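Local coordinates for uncharacterized protein (Leptotrichia buccalis, PDB 3T8K) that is of unknown function but folds as a stack of ankyrin-type helical hairpins, a scaffold that in many relatives binds other proteins, at residues L37-Y43 and A66-T72; R54-M59 and G92-L96; F79-Q84 and I116-I122. All coordinates share one frame; numbering follows the deposited sequence.

Contact 1 of 3, residues L37-Y43 and A66-T72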
loop_
_atom_site.group_PDB
_atom_site.type_symbol
_atom_site.label_atom_id
_atom_site.label_comp_id
_atom_site.label_asym_id
_atom_site.label_seq_id
_atom_site.Cartn_x
_atom_site.Cartn_y
_atom_site.Cartn_z
ATOM N N LEU A 37 11.335 16.566 13.191
ATOM C CA LEU A 37 11.499 17.231 11.903
ATOM C C LEU A 37 12.675 16.669 11.116
ATOM O O LEU A 37 12.621 16.585 9.891
ATOM C CB LEU A 37 11.655 18.738 12.081
ATOM C CG LEU A 37 10.393 19.432 12.590
ATOM C CD1 LEU A 37 10.686 20.864 12.988
ATOM C CD2 LEU A 37 9.296 19.368 11.533
ATOM N N LYS A 38 13.727 16.272 11.826
ATOM C CA LYS A 38 14.908 15.698 11.183
ATOM C C LYS A 38 14.764 14.211 10.834
ATOM O O LYS A 38 15.644 13.631 10.201
ATOM C CB LYS A 38 16.137 15.899 12.068
ATOM C CG LYS A 38 16.571 17.342 12.222
ATOM C CD LYS A 38 17.501 17.462 13.418
ATOM C CE LYS A 38 18.277 18.769 13.430
ATOM N NZ LYS A 38 19.177 18.831 14.622
ATOM N N SER A 39 13.663 13.596 11.248
ATOM C CA SER A 39 13.442 12.182 10.967
ATOM C C SER A 39 12.842 12.019 9.582
ATOM O O SER A 39 12.582 12.999 8.885
ATOM C CB SER A 39 12.495 11.566 11.997
ATOM O OG SER A 39 11.177 12.072 11.833
ATOM N N ASN A 40 12.609 10.773 9.187
ATOM C CA ASN A 40 11.900 10.506 7.942
ATOM C C ASN A 40 10.387 10.444 8.164
ATOM O O ASN A 40 9.683 9.641 7.545
ATOM C CB ASN A 40 12.404 9.223 7.272
ATOM C CG ASN A 40 12.287 9.287 5.756
ATOM O OD1 ASN A 40 12.156 10.373 5.196
ATOM N ND2 ASN A 40 12.323 8.134 5.090
ATOM N N ILE A 41 9.897 11.308 9.052
ATOM C CA ILE A 41 8.477 11.361 9.382
ATOM C C ILE A 41 7.563 11.486 8.144
ATOM O O ILE A 41 6.483 10.899 8.110
ATOM C CB ILE A 41 8.194 12.514 10.398
ATOM C CG1 ILE A 41 6.731 12.494 10.849
ATOM C CG2 ILE A 41 8.545 13.870 9.778
ATOM C CD1 ILE A 41 6.333 11.256 11.609
ATOM N N LEU A 42 7.991 12.233 7.129
ATOM C CA LEU A 42 7.170 12.401 5.916
ATOM C C LEU A 42 6.861 11.079 5.226
ATOM O O LEU A 42 5.801 10.926 4.607
ATOM C CB LEU A 42 7.819 13.367 4.924
ATOM C CG LEU A 42 7.690 14.832 5.306
ATOM C CD1 LEU A 42 8.577 15.703 4.428
ATOM C CD2 LEU A 42 6.221 15.266 5.236
ATOM N N TYR A 43 7.775 10.120 5.329
ATOM C CA TYR A 43 7.506 8.800 4.774
ATOM C C TYR A 43 6.275 8.174 5.439
ATOM O O TYR A 43 5.420 7.614 4.761
ATOM C CB TYR A 43 8.724 7.879 4.890
ATOM C CG TYR A 43 8.682 6.732 3.897
ATOM C CD1 TYR A 43 9.424 6.776 2.723
ATOM C CD2 TYR A 43 7.883 5.627 4.123
ATOM C CE1 TYR A 43 9.376 5.733 1.799
ATOM C CE2 TYR A 43 7.830 4.574 3.208
ATOM C CZ TYR A 43 8.575 4.636 2.051
ATOM O OH TYR A 43 8.515 3.597 1.139
ATOM N N ALA A 66 10.594 19.932 7.598
ATOM C CA ALA A 66 10.835 18.491 7.636
ATOM C C ALA A 66 11.730 18.056 6.476
ATOM O O ALA A 66 11.736 18.682 5.411
ATOM C CB ALA A 66 9.521 17.722 7.610
ATOM N N ASP A 67 12.488 16.988 6.696
ATOM C CA ASP A 67 13.444 16.495 5.710
ATOM C C ASP A 67 12.744 15.957 4.464
ATOM O O ASP A 67 11.903 15.063 4.552
ATOM C CB ASP A 67 14.326 15.403 6.318
ATOM C CG ASP A 67 15.450 14.973 5.388
ATOM O OD1 ASP A 67 15.722 15.695 4.398
ATOM O OD2 ASP A 67 16.064 13.914 5.651
ATOM N N ILE A 68 13.122 16.502 3.311
ATOM C CA ILE A 68 12.490 16.182 2.031
ATOM C C ILE A 68 13.344 15.215 1.218
ATOM O O ILE A 68 12.846 14.508 0.338
ATOM C CB ILE A 68 12.273 17.471 1.201
ATOM C CG1 ILE A 68 11.228 18.367 1.861
ATOM C CG2 ILE A 68 11.853 17.143 -0.224
ATOM C CD1 ILE A 68 9.851 17.747 1.910
ATOM N N LYS A 69 14.635 15.184 1.528
ATOM C CA LYS A 69 15.604 14.427 0.745
ATOM C C LYS A 69 15.982 13.105 1.406
ATOM O O LYS A 69 16.974 12.478 1.042
ATOM C CB LYS A 69 16.858 15.275 0.523
ATOM C CG LYS A 69 16.604 16.575 -0.215
ATOM C CD LYS A 69 17.905 17.327 -0.431
ATOM C CE LYS A 69 17.672 18.648 -1.136
ATOM N NZ LYS A 69 18.945 19.390 -1.354
ATOM N N SER A 70 15.181 12.681 2.373
ATOM C CA SER A 70 15.480 11.481 3.141
ATOM C C SER A 70 15.207 10.205 2.354
ATOM O O SER A 70 14.380 10.190 1.434
ATOM C CB SER A 70 14.666 11.471 4.433
ATOM O OG SER A 70 13.285 11.624 4.150
ATOM N N ARG A 71 15.901 9.135 2.726
ATOM C CA ARG A 71 15.711 7.851 2.072
ATOM C C ARG A 71 15.637 6.729 3.084
ATOM O O ARG A 71 16.235 6.805 4.156
ATOM C CB ARG A 71 16.836 7.587 1.080
ATOM C CG ARG A 71 16.899 8.614 -0.026
ATOM C CD ARG A 71 17.861 8.189 -1.100
ATOM N NE ARG A 71 18.019 9.215 -2.120
ATOM C CZ ARG A 71 18.323 8.955 -3.384
ATOM N NH1 ARG A 71 18.476 7.698 -3.780
ATOM N NH2 ARG A 71 18.453 9.948 -4.252
ATOM N N THR A 72 14.886 5.690 2.742
ATOM C CA THR A 72 14.809 4.508 3.578
ATOM C C THR A 72 16.149 3.786 3.515
ATOM O O THR A 72 17.037 4.196 2.773
ATOM C CB THR A 72 13.670 3.573 3.121
ATOM O OG1 THR A 72 14.015 2.947 1.877
ATOM C CG2 THR A 72 12.371 4.361 2.961
HETATM O O HOH W 1 10.507 13.656 6.882
HETATM O O HOH W 2 12.115 8.383 2.059
#
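T72 lies over one face of the Y43 ring: its methyl CG2 sits 4.0 Å from the ring centroid and 30° off the ring normal, the geometry of a CH-pi contact. The approach is displaced toward one rim, since CG2 of T72 comes within 3.5 Å of Y43 CE1. T72 has OG1 in the crowded position (chi1 71°), which sets CG2 anti to the carbonyl carbon and on the ring, while OG1 accepts from the backbone N of E74 and T76. The amide of N40 points at S70, but its OD1 is modelled too close to that serine, so the pairing is doubtful. Sounder evidence comes from ND2 of N40, which donates to water 2 at 3.0 Å; the same water donates to the backbone O of S70. The D67 carboxylate is met from 56° above its plane, where OD1 accepts from K69 N at 3.1 Å and closes an Asx turn.

Backbone links tie the two segments. D67 N donates to L37 O at 3.2 Å, and water 1, accepting from L42 N at 2.9 Å, donates to both S39 O and D67 O. The apolar part is tight, with L42 CD1 only 3.5 Å from I68 CD1 and resting also on the methyl of A66. The A66-D67-I68 sequence, following a helix, recalls the ankyrin consensus.

In the fold, 66-72 belongs to the loop that runs from helix 51-63 to helix 79-85, and it packs beside the start of helix 41-45. L37, I41 and A66 all rest on L61 of helix 51-63, Y43 reaches F80 and P81 of helix 79-85, and R71 leaves the contact for a salt bridge with D106.

Contact 2 of 3, residues R54-M59 and G92-L96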
loop_
_atom_site.group_PDB
_atom_site.type_symbol
_atom_site.label_atom_id
_atom_site.label_comp_id
_atom_site.label_asym_id
_atom_site.label_seq_id
_atom_site.Cartn_x
_atom_site.Cartn_y
_atom_site.Cartn_z
ATOM N N ARG A 54 -3.373 13.307 4.983
ATOM C CA ARG A 54 -2.082 13.152 4.316
ATOM C C ARG A 54 -1.559 14.483 3.802
ATOM O O ARG A 54 -0.376 14.798 3.934
ATOM C CB ARG A 54 -2.190 12.175 3.136
ATOM C CG ARG A 54 -0.846 11.795 2.540
ATOM C CD ARG A 54 -0.976 11.183 1.125
ATOM N NE ARG A 54 -1.521 12.155 0.172
ATOM C CZ ARG A 54 -1.394 12.075 -1.153
ATOM N NH1 ARG A 54 -0.737 11.065 -1.706
ATOM N NH2 ARG A 54 -1.923 13.011 -1.927
ATOM N N TYR A 55 -2.444 15.246 3.171
ATOM C CA TYR A 55 -2.065 16.525 2.596
ATOM C C TYR A 55 -1.799 17.583 3.671
ATOM O O TYR A 55 -0.743 18.211 3.667
ATOM C CB TYR A 55 -3.134 17.005 1.608
ATOM C CG TYR A 55 -2.805 18.323 0.945
ATOM C CD1 TYR A 55 -1.999 18.370 -0.187
ATOM C CD2 TYR A 55 -3.303 19.521 1.448
ATOM C CE1 TYR A 55 -1.695 19.574 -0.800
ATOM C CE2 TYR A 55 -3.004 20.730 0.840
ATOM C CZ TYR A 55 -2.200 20.750 -0.283
ATOM O OH TYR A 55 -1.900 21.947 -0.894
ATOM N N LYS A 56 -2.749 17.773 4.586
ATOM C CA LYS A 56 -2.617 18.809 5.614
ATOM C C LYS A 56 -1.387 18.585 6.496
ATOM O O LYS A 56 -0.639 19.522 6.787
ATOM C CB LYS A 56 -3.878 18.884 6.480
ATOM C CG LYS A 56 -5.072 19.517 5.790
ATOM C CD LYS A 56 -6.314 19.445 6.661
ATOM C CE LYS A 56 -7.503 20.116 5.986
ATOM N NZ LYS A 56 -8.716 20.090 6.854
ATOM N N ILE A 57 -1.180 17.342 6.924
ATOM C CA ILE A 57 -0.016 17.016 7.749
ATOM C C ILE A 57 1.274 17.180 6.952
ATOM O O ILE A 57 2.293 17.626 7.483
ATOM C CB ILE A 57 -0.093 15.570 8.297
ATOM C CG1 ILE A 57 -1.355 15.397 9.143
ATOM C CG2 ILE A 57 1.162 15.224 9.087
ATOM C CD1 ILE A 57 -1.643 13.961 9.547
ATOM N N SER A 58 1.236 16.803 5.672
ATOM C CA SER A 58 2.426 16.917 4.840
ATOM C C SER A 58 2.832 18.372 4.689
ATOM O O SER A 58 4.003 18.719 4.849
ATOM C CB SER A 58 2.199 16.302 3.454
ATOM O OG SER A 58 2.278 14.890 3.505
HETATM N N MSE A 59 1.856 19.215 4.361
HETATM C CA MSE A 59 2.107 20.644 4.189
HETATM C C MSE A 59 2.587 21.297 5.475
HETATM O O MSE A 59 3.455 22.169 5.455
HETATM C CB MSE A 59 0.855 21.345 3.679
HETATM C CG MSE A 59 0.414 20.861 2.310
HETATM SE SE MSE A 59 1.651 21.369 0.867
HETATM C CE MSE A 59 3.221 20.312 1.293
ATOM N N GLY A 92 -3.948 16.924 -4.914
ATOM C CA GLY A 92 -3.052 16.935 -3.770
ATOM C C GLY A 92 -1.721 16.259 -4.040
ATOM O O GLY A 92 -0.661 16.768 -3.683
ATOM N N THR A 93 -1.779 15.103 -4.687
ATOM C CA THR A 93 -0.585 14.351 -5.028
ATOM C C THR A 93 0.301 15.149 -5.983
ATOM O O THR A 93 1.521 15.138 -5.863
ATOM C CB THR A 93 -0.979 12.996 -5.637
ATOM O OG1 THR A 93 -1.634 12.217 -4.630
ATOM C CG2 THR A 93 0.238 12.238 -6.175
ATOM N N THR A 94 -0.319 15.838 -6.934
ATOM C CA THR A 94 0.429 16.653 -7.875
ATOM C C THR A 94 1.155 17.778 -7.153
ATOM O O THR A 94 2.349 17.990 -7.359
ATOM C CB THR A 94 -0.491 17.244 -8.940
ATOM O OG1 THR A 94 -1.139 16.172 -9.635
ATOM C CG2 THR A 94 0.306 18.077 -9.936
ATOM N N GLU A 95 0.414 18.494 -6.311
ATOM C CA GLU A 95 0.959 19.579 -5.498
ATOM C C GLU A 95 2.155 19.126 -4.661
ATOM O O GLU A 95 3.189 19.802 -4.619
ATOM C CB GLU A 95 -0.133 20.148 -4.590
ATOM C CG GLU A 95 -0.418 21.620 -4.814
ATOM C CD GLU A 95 0.782 22.492 -4.511
ATOM O OE1 GLU A 95 1.187 22.551 -3.332
ATOM O OE2 GLU A 95 1.321 23.112 -5.451
ATOM N N LEU A 96 2.012 17.989 -3.984
ATOM C CA LEU A 96 3.097 17.449 -3.171
ATOM C C LEU A 96 4.307 17.060 -4.033
ATOM O O LEU A 96 5.456 17.304 -3.646
ATOM C CB LEU A 96 2.622 16.255 -2.332
ATOM C CG LEU A 96 1.672 16.581 -1.175
ATOM C CD1 LEU A 96 1.154 15.305 -0.503
ATOM C CD2 LEU A 96 2.371 17.459 -0.163
#
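T93 OG1 is gripped by both terminal nitrogens of R54, which meet it end-on and close to the guanidinium plane. R54 NH2 makes the shorter, straighter bond, 2.8 Å to T93 OG1 with 160° at the hydrogen, and R54 NH1 the longer at 3.3 Å. The same hydroxyl is hydrogen-bonded to the backbone O of G86 and of D89. A bend at chi3 (64°) turns the guanidinium toward T93, and L96 CD1 lies over one of its faces, toward the rim. A leucine in place of R54 has no N-H to give, and would probably leave T93 OG1 to G86 and D89 and L96 CD1 less closely packed. Helices 54-59 and 92-96 run almost the same way, 18° apart with axes 10.7 Å from each other, consistent with helix packing in an ankyrin stack. L96 is the knob in a hole formed by R54, Y55, S58 and M59. L96 CD2 is 3.8 Å from S58 CB. On M59, a selenomethionine, CE presses on L96 CD2 at a tight 3.3 Å. S58 OG donates to R54 O at 2.7 Å, an oxygen that also accepts from S58 N. Beside L96, Y55 CD1 lies 4.0 Å from G92 CA.

Contact 3 of 3, residues F79-Q84 and I116-I122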
loop_
_atom_site.group_PDB
_atom_site.type_symbol
_atom_site.label_atom_id
_atom_site.label_comp_id
_atom_site.label_asym_id
_atom_site.label_seq_id
_atom_site.Cartn_x
_atom_site.Cartn_y
_atom_site.Cartn_z
ATOM N N PHE A 79 8.991 9.922 -2.889
ATOM C CA PHE A 79 8.102 9.780 -4.040
ATOM C C PHE A 79 7.342 8.451 -4.057
ATOM O O PHE A 79 6.235 8.378 -4.591
ATOM C CB PHE A 79 8.865 9.976 -5.351
ATOM C CG PHE A 79 9.289 11.389 -5.599
ATOM C CD1 PHE A 79 8.347 12.366 -5.897
ATOM C CD2 PHE A 79 10.628 11.742 -5.546
ATOM C CE1 PHE A 79 8.729 13.676 -6.139
ATOM C CE2 PHE A 79 11.023 13.050 -5.783
ATOM C CZ PHE A 79 10.068 14.025 -6.081
ATOM N N PHE A 80 7.926 7.400 -3.480
ATOM C CA PHE A 80 7.302 6.084 -3.583
ATOM C C PHE A 80 5.981 6.004 -2.825
ATOM O O PHE A 80 4.956 5.682 -3.416
ATOM C CB PHE A 80 8.246 4.962 -3.153
ATOM C CG PHE A 80 7.728 3.574 -3.484
ATOM C CD1 PHE A 80 7.678 3.130 -4.801
ATOM C CD2 PHE A 80 7.300 2.715 -2.472
ATOM C CE1 PHE A 80 7.208 1.857 -5.107
ATOM C CE2 PHE A 80 6.832 1.444 -2.769
ATOM C CZ PHE A 80 6.783 1.013 -4.086
ATOM N N PRO A 81 5.992 6.310 -1.515
ATOM C CA PRO A 81 4.703 6.258 -0.823
ATOM C C PRO A 81 3.744 7.310 -1.353
ATOM O O PRO A 81 2.535 7.081 -1.327
ATOM C CB PRO A 81 5.070 6.521 0.652
ATOM C CG PRO A 81 6.441 7.125 0.614
ATOM C CD PRO A 81 7.114 6.522 -0.583
ATOM N N LEU A 82 4.268 8.441 -1.824
ATOM C CA LEU A 82 3.431 9.471 -2.442
ATOM C C LEU A 82 2.621 8.882 -3.590
ATOM O O LEU A 82 1.396 9.018 -3.643
ATOM C CB LEU A 82 4.292 10.605 -2.989
ATOM C CG LEU A 82 3.536 11.655 -3.811
ATOM C CD1 LEU A 82 2.538 12.401 -2.942
ATOM C CD2 LEU A 82 4.515 12.633 -4.421
ATOM N N PHE A 83 3.314 8.224 -4.509
ATOM C CA PHE A 83 2.655 7.676 -5.698
ATOM C C PHE A 83 1.870 6.385 -5.434
ATOM O O PHE A 83 0.826 6.151 -6.055
ATOM C CB PHE A 83 3.664 7.516 -6.839
ATOM C CG PHE A 83 4.198 8.823 -7.346
ATOM C CD1 PHE A 83 3.326 9.865 -7.637
ATOM C CD2 PHE A 83 5.567 9.023 -7.505
ATOM C CE1 PHE A 83 3.806 11.092 -8.097
ATOM C CE2 PHE A 83 6.060 10.237 -7.960
ATOM C CZ PHE A 83 5.178 11.276 -8.258
ATOM N N GLN A 84 2.357 5.553 -4.518
ATOM C CA GLN A 84 1.613 4.355 -4.127
ATOM C C GLN A 84 0.244 4.697 -3.539
ATOM O O GLN A 84 -0.743 4.029 -3.832
ATOM C CB GLN A 84 2.412 3.522 -3.124
ATOM C CG GLN A 84 3.600 2.830 -3.736
ATOM C CD GLN A 84 3.207 1.954 -4.913
ATOM O OE1 GLN A 84 3.579 2.236 -6.046
ATOM N NE2 GLN A 84 2.452 0.884 -4.646
ATOM N N ILE A 116 12.043 -0.570 -10.172
ATOM C CA ILE A 116 11.011 0.102 -10.958
ATOM C C ILE A 116 11.089 1.615 -10.815
ATOM O O ILE A 116 11.550 2.124 -9.791
ATOM C CB ILE A 116 9.590 -0.337 -10.521
ATOM C CG1 ILE A 116 9.348 -0.034 -9.043
ATOM C CG2 ILE A 116 9.366 -1.826 -10.813
ATOM C CD1 ILE A 116 7.940 -0.363 -8.596
ATOM N N VAL A 117 10.635 2.345 -11.829
ATOM C CA VAL A 117 10.530 3.798 -11.663
ATOM C C VAL A 117 9.625 4.095 -10.469
ATOM O O VAL A 117 8.688 3.343 -10.175
ATOM C CB VAL A 117 10.031 4.522 -12.918
ATOM C CG1 VAL A 117 11.072 4.409 -14.037
ATOM C CG2 VAL A 117 8.679 3.958 -13.370
ATOM N N VAL A 118 9.923 5.177 -9.760
ATOM C CA VAL A 118 9.282 5.395 -8.463
ATOM C C VAL A 118 7.823 5.808 -8.629
ATOM O O VAL A 118 7.018 5.653 -7.703
ATOM C CB VAL A 118 10.062 6.428 -7.620
ATOM C CG1 VAL A 118 9.846 7.832 -8.165
ATOM C CG2 VAL A 118 9.668 6.330 -6.155
ATOM N N PHE A 119 7.491 6.302 -9.823
ATOM C CA PHE A 119 6.134 6.741 -10.158
ATOM C C PHE A 119 5.323 5.683 -10.899
ATOM O O PHE A 119 4.265 5.979 -11.448
ATOM C CB PHE A 119 6.165 8.029 -10.998
ATOM C CG PHE A 119 7.193 8.014 -12.084
ATOM C CD1 PHE A 119 6.890 7.522 -13.344
ATOM C CD2 PHE A 119 8.478 8.472 -11.834
ATOM C CE1 PHE A 119 7.852 7.498 -14.338
ATOM C CE2 PHE A 119 9.441 8.448 -12.816
ATOM C CZ PHE A 119 9.127 7.960 -14.074
ATOM N N LYS A 120 5.787 4.439 -10.895
ATOM C CA LYS A 120 5.115 3.423 -11.711
ATOM C C LYS A 120 3.616 3.315 -11.416
ATOM O O LYS A 120 2.812 3.081 -12.324
ATOM C CB LYS A 120 5.775 2.061 -11.547
ATOM C CG LYS A 120 5.016 0.949 -12.250
ATOM C CD LYS A 120 5.887 -0.289 -12.423
ATOM C CE LYS A 120 5.121 -1.403 -13.105
ATOM N NZ LYS A 120 6.029 -2.492 -13.551
ATOM N N ASN A 121 3.234 3.481 -10.153
ATOM C CA ASN A 121 1.827 3.310 -9.783
ATOM C C ASN A 121 0.893 4.343 -10.419
ATOM O O ASN A 121 -0.308 4.101 -10.540
ATOM C CB ASN A 121 1.652 3.325 -8.259
ATOM C CG ASN A 121 0.302 2.766 -7.816
ATOM O OD1 ASN A 121 -0.146 1.723 -8.298
ATOM N ND2 ASN A 121 -0.351 3.464 -6.893
ATOM N N ILE A 122 1.416 5.495 -10.831
ATOM C CA ILE A 122 0.505 6.520 -11.346
ATOM C C ILE A 122 -0.185 6.033 -12.606
ATOM O O ILE A 122 -1.264 6.508 -12.967
ATOM C CB ILE A 122 1.191 7.885 -11.574
ATOM C CG1 ILE A 122 2.080 7.861 -12.822
ATOM C CG2 ILE A 122 1.957 8.304 -10.322
ATOM C CD1 ILE A 122 2.671 9.212 -13.162
HETATM O O HOH W 3 4.656 4.145 -7.700
#
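A type I beta turn, V117 to K120, leads into a 3-10 segment in the connection between helices 90-102 and 129-140, and it packs against helix 79-85 inside the ankyrin-type stack. F83 takes the largest share on the helix side. F119 CB lies over a face of its ring, 4.1 Å from the centroid and 28° off the normal, a CH-pi contact. The ring edge turns instead to the backbone of the turn, with CD2 of F83 3.7 Å from V118 O. I122 closes in obliquely, its CG2 at 3.4 Å from F83 CD1.

V118 lies against the first turn of the helix. Its two methyls divide the work: CG1 meets F79 CB, while CG2 touches the backbone N of F80 and rests 3.6 Å from F80 CB. The F80 ring is touched at its edge by I116 CD1, 4.2 Å from CE1, and it also stacks with Y111.

N121 supplies the polar link. Its CG lies anti to the backbone N (chi1 -164°), which carries ND2 across to F83 O; the bond is 3.1 Å, nearly straight at 172°, and it keeps to the amide plane of the asparagine. F83 O also accepts from Y125 OH, so this helix carbonyl has a second partner, and N121 OD1 is held by N124 ND2.

F126 of the second subunit packs on Q84, I116 and K120, which places this edge of the contact at the dimer interface. The amide of Q84, bent back toward the turn, joins it through a single water: water 3 donates to Q84 OE1 at 2.7 Å and to V118 O at 2.8 Å, and accepts from N121 N.

Overall arrangement
Contacts 2 and 3 are largely buried, whereas contact 1 is only partly so and includes exposed residues. Contact 1 sets the loop joining helices 51-63 and 79-85 against another loop and the start of helix 41-45; contact 2 uses the first of those joined helices, contact 3 the second. Water bridges contact 1 between backbone atoms and from an asparagine side chain, and contact 3 from a glutamine side chain to loop backbone; contact 2 relies on a leucine knob and an arginine-threonine grip. They touch one another: L42 packs on S58, Y43 on P81 and F80, and L82 on L96 and T93. Centres lie 14 to 17 Å apart. Contact 3 alone reaches the second subunit.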